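Local coordinates for protein bottromycin amidohydrolase (PDB 6I5S) that is a zinc-binding, thiazoline-specific amidohydrolase that serves as gatekeeper of bottromycin biosynthesis, probably by hydrolysing an amide of a pathway intermediate, at residues V43-A48 and A67-T72; D102-L107 and D435-L440; N236-P241 and R277-E282. All coordinates share one frame; numbering follows the deposited sequence.

Contact 1 (V43-A48 and A67-T72); sequences VGLIDA and AGWSPT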
loop_
_atom_site.group_PDB
_atom_site.type_symbol
_atom_site.label_atom_id
_atom_site.label_comp_id
_atom_site.label_asym_id
_atom_site.label_seq_id
_atom_site.Cartn_x
_atom_site.Cartn_y
_atom_site.Cartn_z
ATOM N N VAL A 43 8.848 -22.678 -13.350
ATOM C CA VAL A 43 8.678 -21.533 -12.470
ATOM C C VAL A 43 9.327 -21.877 -11.145
ATOM O O VAL A 43 9.101 -22.973 -10.611
ATOM C CB VAL A 43 7.184 -21.203 -12.267
ATOM C CG1 VAL A 43 6.969 -20.246 -11.118
ATOM C CG2 VAL A 43 6.577 -20.607 -13.538
ATOM N N GLY A 44 10.129 -20.941 -10.612
ATOM C CA GLY A 44 10.607 -21.039 -9.251
ATOM C C GLY A 44 9.754 -20.179 -8.312
ATOM O O GLY A 44 9.790 -18.940 -8.356
ATOM N N LEU A 45 8.932 -20.819 -7.501
ATOM C CA LEU A 45 8.057 -20.093 -6.581
ATOM C C LEU A 45 8.892 -19.658 -5.392
ATOM O O LEU A 45 9.481 -20.498 -4.704
ATOM C CB LEU A 45 6.887 -20.958 -6.125
ATOM C CG LEU A 45 5.967 -20.393 -5.019
ATOM C CD1 LEU A 45 5.330 -19.110 -5.481
ATOM C CD2 LEU A 45 4.899 -21.414 -4.571
ATOM N N ILE A 46 8.991 -18.352 -5.174
ATOM C CA ILE A 46 9.721 -17.835 -4.021
ATOM C C ILE A 46 8.797 -17.829 -2.808
ATOM O O ILE A 46 7.661 -17.335 -2.874
ATOM C CB ILE A 46 10.281 -16.441 -4.334
ATOM C CG1 ILE A 46 11.310 -16.563 -5.487
ATOM C CG2 ILE A 46 10.906 -15.812 -3.104
ATOM C CD1 ILE A 46 11.829 -15.228 -5.958
ATOM N N ASP A 47 9.269 -18.424 -1.718
ATOM C CA ASP A 47 8.467 -18.588 -0.505
ATOM C C ASP A 47 8.281 -17.238 0.159
ATOM O O ASP A 47 9.256 -16.599 0.539
ATOM C CB ASP A 47 9.149 -19.556 0.463
ATOM C CG ASP A 47 8.240 -19.982 1.609
ATOM O OD1 ASP A 47 7.027 -19.712 1.539
ATOM O OD2 ASP A 47 8.737 -20.594 2.581
ATOM N N ALA A 48 7.030 -16.811 0.309
ATOM C CA ALA A 48 6.750 -15.450 0.762
ATOM C C ALA A 48 7.365 -15.147 2.125
ATOM O O ALA A 48 7.568 -13.972 2.449
ATOM C CB ALA A 48 5.240 -15.216 0.808
ATOM N N ALA A 67 -4.208 -23.568 -10.352
ATOM C CA ALA A 67 -4.719 -24.925 -10.419
ATOM C C ALA A 67 -3.714 -25.950 -9.919
ATOM O O ALA A 67 -4.122 -26.972 -9.367
ATOM C CB ALA A 67 -5.118 -25.278 -11.849
ATOM N N GLY A 68 -2.414 -25.730 -10.116
ATOM C CA GLY A 68 -1.462 -26.724 -9.675
ATOM C C GLY A 68 -0.076 -26.464 -10.209
ATOM O O GLY A 68 0.158 -25.577 -11.036
ATOM N N TRP A 69 0.839 -27.292 -9.727
ATOM C CA TRP A 69 2.260 -27.213 -10.028
ATOM C C TRP A 69 2.698 -28.584 -10.483
ATOM O O TRP A 69 2.456 -29.557 -9.761
ATOM C CB TRP A 69 3.066 -26.814 -8.774
ATOM C CG TRP A 69 2.678 -25.515 -8.174
ATOM C CD1 TRP A 69 1.727 -25.313 -7.235
ATOM C CD2 TRP A 69 3.217 -24.229 -8.494
ATOM N NE1 TRP A 69 1.615 -23.977 -6.961
ATOM C CE2 TRP A 69 2.539 -23.291 -7.711
ATOM C CE3 TRP A 69 4.205 -23.781 -9.373
ATOM C CZ2 TRP A 69 2.820 -21.929 -7.773
ATOM C CZ3 TRP A 69 4.482 -22.432 -9.424
ATOM C CH2 TRP A 69 3.798 -21.525 -8.637
ATOM N N SER A 70 3.368 -28.676 -11.659
ATOM C CA SER A 70 3.868 -29.964 -12.156
ATOM C C SER A 70 5.384 -29.941 -12.173
ATOM O O SER A 70 5.950 -29.017 -12.772
ATOM C CB SER A 70 3.337 -30.266 -13.572
ATOM O OG SER A 70 1.921 -30.345 -13.584
ATOM N N PRO A 71 6.092 -30.896 -11.568
ATOM C CA PRO A 71 7.558 -30.806 -11.572
ATOM C C PRO A 71 8.097 -30.717 -12.985
ATOM O O PRO A 71 7.721 -31.495 -13.862
ATOM C CB PRO A 71 8.015 -32.101 -10.892
ATOM C CG PRO A 71 6.749 -32.821 -10.430
ATOM C CD PRO A 71 5.607 -31.874 -10.582
ATOM N N THR A 72 9.005 -29.803 -13.193
ATOM C CA THR A 72 9.577 -29.643 -14.525
ATOM C C THR A 72 10.552 -30.783 -14.837
ATOM O O THR A 72 11.503 -31.004 -14.085
ATOM C CB THR A 72 10.284 -28.313 -14.627
ATOM O OG1 THR A 72 9.373 -27.256 -14.294
ATOM C CG2 THR A 72 10.838 -28.110 -16.062
#
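V43 and L45 meet the outer, six-membered end of the W69 indole. CG1 of V43 comes to the ring edge, close to the ring plane, 3.7 Å from CZ3 of W69. L45 uses two parts of its side chain: its CB lies 4.0 Å from W69 CH2, while CD2 approaches W69 CZ2 obliquely at 3.9 Å. Both aliphatic residues send a branch straight away from their own backbone nitrogen, with V43 CG1 at chi1 166° and L45 CG at 173°, and each crosses the indole at about a right angle. W69 has CG turned opposite its carbonyl carbon (chi1 -59°), which brings the benzo end across to the two residues.

The two strands belong to different sheets. Strand 43-45 runs parallel to strand 84-95 in the mixed sheet, whereas strand 65-71 is an outer strand of a three-stranded antiparallel sheet, with A67 and G68 forming a classic beta bulge facing E60. No hydrogen bond joins the segments, whose nearest CA atoms, those of V43 and T72, are 8.4 Å apart. R57 and L59 of strand 57-62 also touch W69, and W84 and V86 pack on V43. T72 is held separately, through OG1 to D58.

Contact 2 (D102-L107 and D435-L440); sequences DLVGLL and DRLWSL
The CA atoms of V104 and L437 lie 6.8 Å apart, and so do those of G105 and W438, a close approach for two helical backbones. G105 offers its bare CA to the indole of W438. CZ3 of W438 sits 4.0 Å from that CA, so the ring meets the backbone with its edge. W438 reaches it by placing CG opposite its own backbone nitrogen (chi1 -174°), and the ring is further lodged by edge-to-face contacts with H109 and W452. Next to it, CG1 of V104 packs against L437, 4.0 Å from CB and 3.7 Å from the carbonyl O.

Helix 100-108 links the parallel, adjacent strands 84-95 and 111-116, a beta-alpha-beta crossover just after zinc ligands H94 and H96. Helix 431-444 comes from near the C-terminus and packs against it, while helix 23-31 contributes L28 to V104 and L31 to L437. On the same helix as V104, D102 forms a salt bridge with R300.

All four touching residues are buried. No hydrogen bond or ion pair crosses between the segments, so the two helices are held here by van der Waals contact alone, including a ring edge against a glycine CA.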
loop_
_atom_site.group_PDB
_atom_site.type_symbol
_atom_site.label_atom_id
_atom_site.label_comp_id
_atom_site.label_asym_id
_atom_site.label_seq_id
_atom_site.Cartn_x
_atom_site.Cartn_y
_atom_site.Cartn_z
ATOM N N ASP A 102 -3.704 5.988 -10.356
ATOM C CA ASP A 102 -3.164 5.230 -9.233
ATOM C C ASP A 102 -3.277 3.728 -9.462
ATOM O O ASP A 102 -2.375 2.973 -9.096
ATOM C CB ASP A 102 -3.904 5.594 -7.943
ATOM C CG ASP A 102 -3.930 7.076 -7.656
ATOM O OD1 ASP A 102 -3.063 7.818 -8.158
ATOM O OD2 ASP A 102 -4.795 7.535 -6.849
ATOM N N LEU A 103 -4.418 3.266 -9.986
ATOM C CA LEU A 103 -4.616 1.840 -10.190
ATOM C C LEU A 103 -3.583 1.288 -11.169
ATOM O O LEU A 103 -3.003 0.217 -10.951
ATOM C CB LEU A 103 -6.051 1.593 -10.691
ATOM C CG LEU A 103 -7.205 1.914 -9.693
ATOM C CD1 LEU A 103 -8.529 1.779 -10.403
ATOM C CD2 LEU A 103 -7.140 0.989 -8.513
ATOM N N VAL A 104 -3.316 2.030 -12.241
ATOM C CA VAL A 104 -2.322 1.602 -13.223
ATOM C C VAL A 104 -0.923 1.608 -12.635
ATOM O O VAL A 104 -0.157 0.660 -12.836
ATOM C CB VAL A 104 -2.418 2.472 -14.498
ATOM C CG1 VAL A 104 -1.220 2.134 -15.421
ATOM C CG2 VAL A 104 -3.772 2.250 -15.233
ATOM N N GLY A 105 -0.579 2.653 -11.867
ATOM C CA GLY A 105 0.721 2.700 -11.208
ATOM C C GLY A 105 0.959 1.509 -10.306
ATOM O O GLY A 105 2.030 0.888 -10.344
ATOM N N LEU A 106 -0.055 1.133 -9.510
ATOM C CA LEU A 106 0.100 -0.042 -8.663
ATOM C C LEU A 106 0.363 -1.297 -9.487
ATOM O O LEU A 106 1.329 -2.028 -9.194
ATOM C CB LEU A 106 -1.120 -0.218 -7.753
ATOM C CG LEU A 106 -1.310 0.882 -6.717
ATOM C CD1 LEU A 106 -2.660 0.746 -6.041
ATOM C CD2 LEU A 106 -0.209 0.895 -5.670
ATOM N N LEU A 107 -0.473 -1.559 -10.536
ATOM C CA LEU A 107 -0.345 -2.789 -11.306
ATOM C C LEU A 107 1.027 -2.895 -11.940
ATOM O O LEU A 107 1.644 -3.957 -11.953
ATOM C CB LEU A 107 -1.389 -2.818 -12.422
ATOM C CG LEU A 107 -2.811 -3.092 -11.949
ATOM C CD1 LEU A 107 -3.717 -2.949 -13.186
ATOM C CD2 LEU A 107 -2.888 -4.476 -11.338
ATOM N N ASP A 435 5.334 -1.852 -19.820
ATOM C CA ASP A 435 5.906 -0.633 -20.361
ATOM C C ASP A 435 4.830 0.264 -20.945
ATOM O O ASP A 435 4.883 1.489 -20.793
ATOM C CB ASP A 435 6.905 -0.973 -21.467
ATOM C CG ASP A 435 8.172 -1.639 -20.972
ATOM O OD1 ASP A 435 8.474 -1.648 -19.780
ATOM O OD2 ASP A 435 8.927 -2.144 -21.862
ATOM N N ARG A 436 3.893 -0.333 -21.706
ATOM C CA ARG A 436 2.883 0.461 -22.386
ATOM C C ARG A 436 1.917 1.105 -21.381
ATOM O O ARG A 436 1.516 2.266 -21.544
ATOM C CB ARG A 436 2.124 -0.441 -23.372
ATOM C CG ARG A 436 1.077 0.229 -24.233
ATOM C CD ARG A 436 0.530 -0.748 -25.289
ATOM N NE ARG A 436 1.595 -1.310 -26.131
ATOM C CZ ARG A 436 1.932 -2.598 -26.202
ATOM N NH1 ARG A 436 1.295 -3.525 -25.488
ATOM N NH2 ARG A 436 2.917 -2.967 -27.011
ATOM N N LEU A 437 1.509 0.355 -20.359
ATOM C CA LEU A 437 0.632 0.914 -19.323
ATOM C C LEU A 437 1.307 2.044 -18.579
ATOM O O LEU A 437 0.719 3.104 -18.361
ATOM C CB LEU A 437 0.196 -0.168 -18.326
ATOM C CG LEU A 437 -0.875 -1.170 -18.798
ATOM C CD1 LEU A 437 -1.065 -2.338 -17.818
ATOM C CD2 LEU A 437 -2.138 -0.431 -18.910
ATOM N N TRP A 438 2.562 1.868 -18.217
ATOM C CA TRP A 438 3.260 2.946 -17.517
ATOM C C TRP A 438 3.406 4.163 -18.436
ATOM O O TRP A 438 3.105 5.297 -18.042
ATOM C CB TRP A 438 4.619 2.434 -17.013
ATOM C CG TRP A 438 5.396 3.399 -16.154
ATOM C CD1 TRP A 438 6.632 3.915 -16.436
ATOM C CD2 TRP A 438 5.015 3.963 -14.873
ATOM N NE1 TRP A 438 7.053 4.752 -15.425
ATOM C CE2 TRP A 438 6.083 4.804 -14.458
ATOM C CE3 TRP A 438 3.902 3.833 -14.036
ATOM C CZ2 TRP A 438 6.049 5.521 -13.261
ATOM C CZ3 TRP A 438 3.885 4.564 -12.841
ATOM C CH2 TRP A 438 4.961 5.353 -12.468
ATOM N N SER A 439 3.821 3.945 -19.700
ATOM C CA SER A 439 3.936 5.061 -20.628
ATOM C C SER A 439 2.599 5.795 -20.776
ATOM O O SER A 439 2.566 7.034 -20.816
ATOM C CB SER A 439 4.476 4.566 -21.978
ATOM O OG SER A 439 4.356 5.597 -22.896
ATOM N N LEU A 440 1.479 5.054 -20.831
ATOM C CA LEU A 440 0.192 5.710 -20.988
ATOM C C LEU A 440 -0.184 6.482 -19.726
ATOM O O LEU A 440 -0.663 7.620 -19.809
ATOM C CB LEU A 440 -0.877 4.671 -21.278
ATOM C CG LEU A 440 -2.281 5.218 -21.517
ATOM C CD1 LEU A 440 -2.322 6.089 -22.725
ATOM C CD2 LEU A 440 -3.181 4.032 -21.700
#

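Contact 3 (N236-P241 and R277-E282); sequences NVFRLP and RARTGE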
loop_
_atom_site.group_PDB
_atom_site.type_symbol
_atom_site.label_atom_id
_atom_site.label_comp_id
_atom_site.label_asym_id
_atom_site.label_seq_id
_atom_site.Cartn_x
_atom_site.Cartn_y
_atom_site.Cartn_z
ATOM N N ASN A 236 1.743 11.712 16.655
ATOM C CA ASN A 236 1.377 12.281 15.367
ATOM C C ASN A 236 1.716 13.769 15.400
ATOM O O ASN A 236 0.881 14.619 15.764
ATOM C CB ASN A 236 -0.112 12.054 15.060
ATOM C CG ASN A 236 -0.503 12.655 13.747
ATOM O OD1 ASN A 236 0.324 13.276 13.042
ATOM N ND2 ASN A 236 -1.760 12.475 13.381
ATOM N N VAL A 237 2.981 14.083 15.113
ATOM C CA VAL A 237 3.442 15.466 15.183
ATOM C C VAL A 237 2.811 16.341 14.114
ATOM O O VAL A 237 2.867 17.570 14.206
ATOM C CB VAL A 237 4.986 15.523 15.079
ATOM C CG1 VAL A 237 5.617 14.810 16.269
ATOM C CG2 VAL A 237 5.498 14.937 13.785
ATOM N N PHE A 238 2.127 15.749 13.127
ATOM C CA PHE A 238 1.513 16.579 12.094
ATOM C C PHE A 238 0.255 17.260 12.603
ATOM O O PHE A 238 -0.219 18.190 11.950
ATOM C CB PHE A 238 1.296 15.743 10.821
ATOM C CG PHE A 238 2.560 15.102 10.368
ATOM C CD1 PHE A 238 3.578 15.868 9.777
ATOM C CD2 PHE A 238 2.815 13.776 10.630
ATOM C CE1 PHE A 238 4.794 15.296 9.435
ATOM C CE2 PHE A 238 4.034 13.207 10.266
ATOM C CZ PHE A 238 5.023 13.970 9.686
ATOM N N ARG A 239 -0.178 16.913 13.823
ATOM C CA ARG A 239 -1.221 17.668 14.527
ATOM C C ARG A 239 -0.690 18.943 15.147
ATOM O O ARG A 239 -1.496 19.749 15.612
ATOM C CB ARG A 239 -1.865 16.843 15.636
ATOM C CG ARG A 239 -2.654 15.631 15.117
ATOM C CD ARG A 239 -2.875 14.597 16.192
ATOM N NE ARG A 239 -3.521 15.166 17.364
ATOM C CZ ARG A 239 -4.802 15.491 17.423
ATOM N NH1 ARG A 239 -5.589 15.323 16.368
ATOM N NH2 ARG A 239 -5.295 16.002 18.539
ATOM N N LEU A 240 0.630 19.147 15.146
ATOM C CA LEU A 240 1.240 20.325 15.769
ATOM C C LEU A 240 1.540 21.381 14.720
ATOM O O LEU A 240 1.605 21.080 13.524
ATOM C CB LEU A 240 2.559 19.951 16.484
ATOM C CG LEU A 240 2.402 18.850 17.541
ATOM C CD1 LEU A 240 3.732 18.271 17.918
ATOM C CD2 LEU A 240 1.662 19.400 18.770
ATOM N N PRO A 241 1.762 22.635 15.144
ATOM C CA PRO A 241 2.277 23.652 14.212
ATOM C C PRO A 241 3.565 23.200 13.532
ATOM O O PRO A 241 4.412 22.523 14.130
ATOM C CB PRO A 241 2.523 24.871 15.109
ATOM C CG PRO A 241 1.661 24.652 16.316
ATOM C CD PRO A 241 1.606 23.160 16.511
ATOM N N ARG A 277 9.212 10.192 5.228
ATOM C CA ARG A 277 10.336 10.770 4.487
ATOM C C ARG A 277 9.871 11.917 3.603
ATOM O O ARG A 277 10.466 12.983 3.572
ATOM C CB ARG A 277 10.974 9.661 3.643
ATOM C CG ARG A 277 12.218 10.041 2.792
ATOM C CD ARG A 277 13.495 10.136 3.666
ATOM N NE ARG A 277 13.765 8.841 4.277
ATOM C CZ ARG A 277 14.689 8.679 5.236
ATOM N NH1 ARG A 277 14.885 7.494 5.776
ATOM N NH2 ARG A 277 15.386 9.707 5.682
ATOM N N ALA A 278 8.787 11.713 2.857
ATOM C CA ALA A 278 8.310 12.791 1.994
ATOM C C ALA A 278 7.826 14.004 2.772
ATOM O O ALA A 278 8.011 15.134 2.315
ATOM C CB ALA A 278 7.196 12.239 1.069
ATOM N N ARG A 279 7.249 13.828 3.975
ATOM C CA ARG A 279 6.781 14.971 4.762
ATOM C C ARG A 279 7.908 15.848 5.294
ATOM O O ARG A 279 7.655 16.996 5.691
ATOM C CB ARG A 279 5.904 14.481 5.940
ATOM C CG ARG A 279 4.591 13.800 5.517
ATOM C CD ARG A 279 3.875 13.080 6.696
ATOM N NE ARG A 279 2.881 12.071 6.277
ATOM C CZ ARG A 279 2.514 10.998 6.992
ATOM N NH1 ARG A 279 3.040 10.735 8.189
ATOM N NH2 ARG A 279 1.635 10.156 6.490
ATOM N N THR A 280 9.142 15.328 5.363
ATOM C CA THR A 280 10.255 16.101 5.928
ATOM C C THR A 280 10.664 17.246 5.028
ATOM O O THR A 280 11.236 18.229 5.511
ATOM C CB THR A 280 11.509 15.258 6.133
ATOM O OG1 THR A 280 11.993 14.792 4.875
ATOM C CG2 THR A 280 11.310 14.126 7.123
ATOM N N GLY A 281 10.404 17.126 3.730
ATOM C CA GLY A 281 10.933 18.081 2.780
ATOM C C GLY A 281 12.341 17.787 2.313
ATOM O O GLY A 281 12.887 18.568 1.528
ATOM N N GLU A 282 12.926 16.672 2.745
ATOM C CA GLU A 282 14.229 16.238 2.249
ATOM C C GLU A 282 14.121 15.855 0.769
ATOM O O GLU A 282 13.032 15.564 0.237
ATOM C CB GLU A 282 14.760 15.023 3.029
ATOM C CG GLU A 282 13.909 13.734 2.830
ATOM C CD GLU A 282 14.368 12.842 1.665
ATOM O OE1 GLU A 282 13.514 12.443 0.810
ATOM O OE2 GLU A 282 15.575 12.534 1.598
#
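F238 carries R279 over one face of its ring. In one of two deposited conformers, CD of R279 stands 3.6 Å from the ring centroid and 24° off the normal, a CH-pi contact displaced toward the rim. The arginine chain, extended from CG to NE, crosses the ring at about a right angle, and its CB also touches F238 CE1 at 3.8 Å. The guanidinium plane is turned 76° from that of the phenyl, and NH1 of R279 lies obliquely, 3.4 Å from F238 CE2. CG2 of V237 sits over the centre of the opposite face, 4.1 Å above the plane.

F238 lies in the 3-10 turn 237-239, which begins with an Asx turn: OD1 of N236 accepts a bent hydrogen bond from F238 N at 3.1 Å (136° at the hydrogen), the donor tilted out of the carbonyl plane. Consistent with the (beta/alpha)8 barrel of the amidohydrolase superfamily, this turn and helix 273-280 follow strands 226-228 and 268-270, beside the zinc site.

Beyond the ring, NH2 of R279 forms a salt bridge with OD2 of D348, itself a zinc ligand, and the R279 side chain is about 5 Å from a zinc ion. W276 adds a cation-pi contact to R279 and also meets F238. At the helix end, OG1 of T280 donates to R277 O at 2.7 Å and accepts from E282 N at 3.0 Å, an ST turn around G281.

How the contacts relate
Contact 2 is the buried one: four covered residues between two helices, held by van der Waals contact of a valine methyl with leucine CB and carbonyl O, and of a ring edge with glycine. Contact 1 is partly buried and purely apolar, but it joins strands of two separate sheets through a single tryptophan. Contact 3 lies at the surface and alone involves a charged side chain across the interface, in keeping with its place beside the zinc site. No element is shared, though strand 84-95 flanks contact 1 and leads into the first helix of contact 2. Contacts 1 and 3 sit on opposite sides of the chain centre; contact 3 lies between the two segments of contact 2 in sequence.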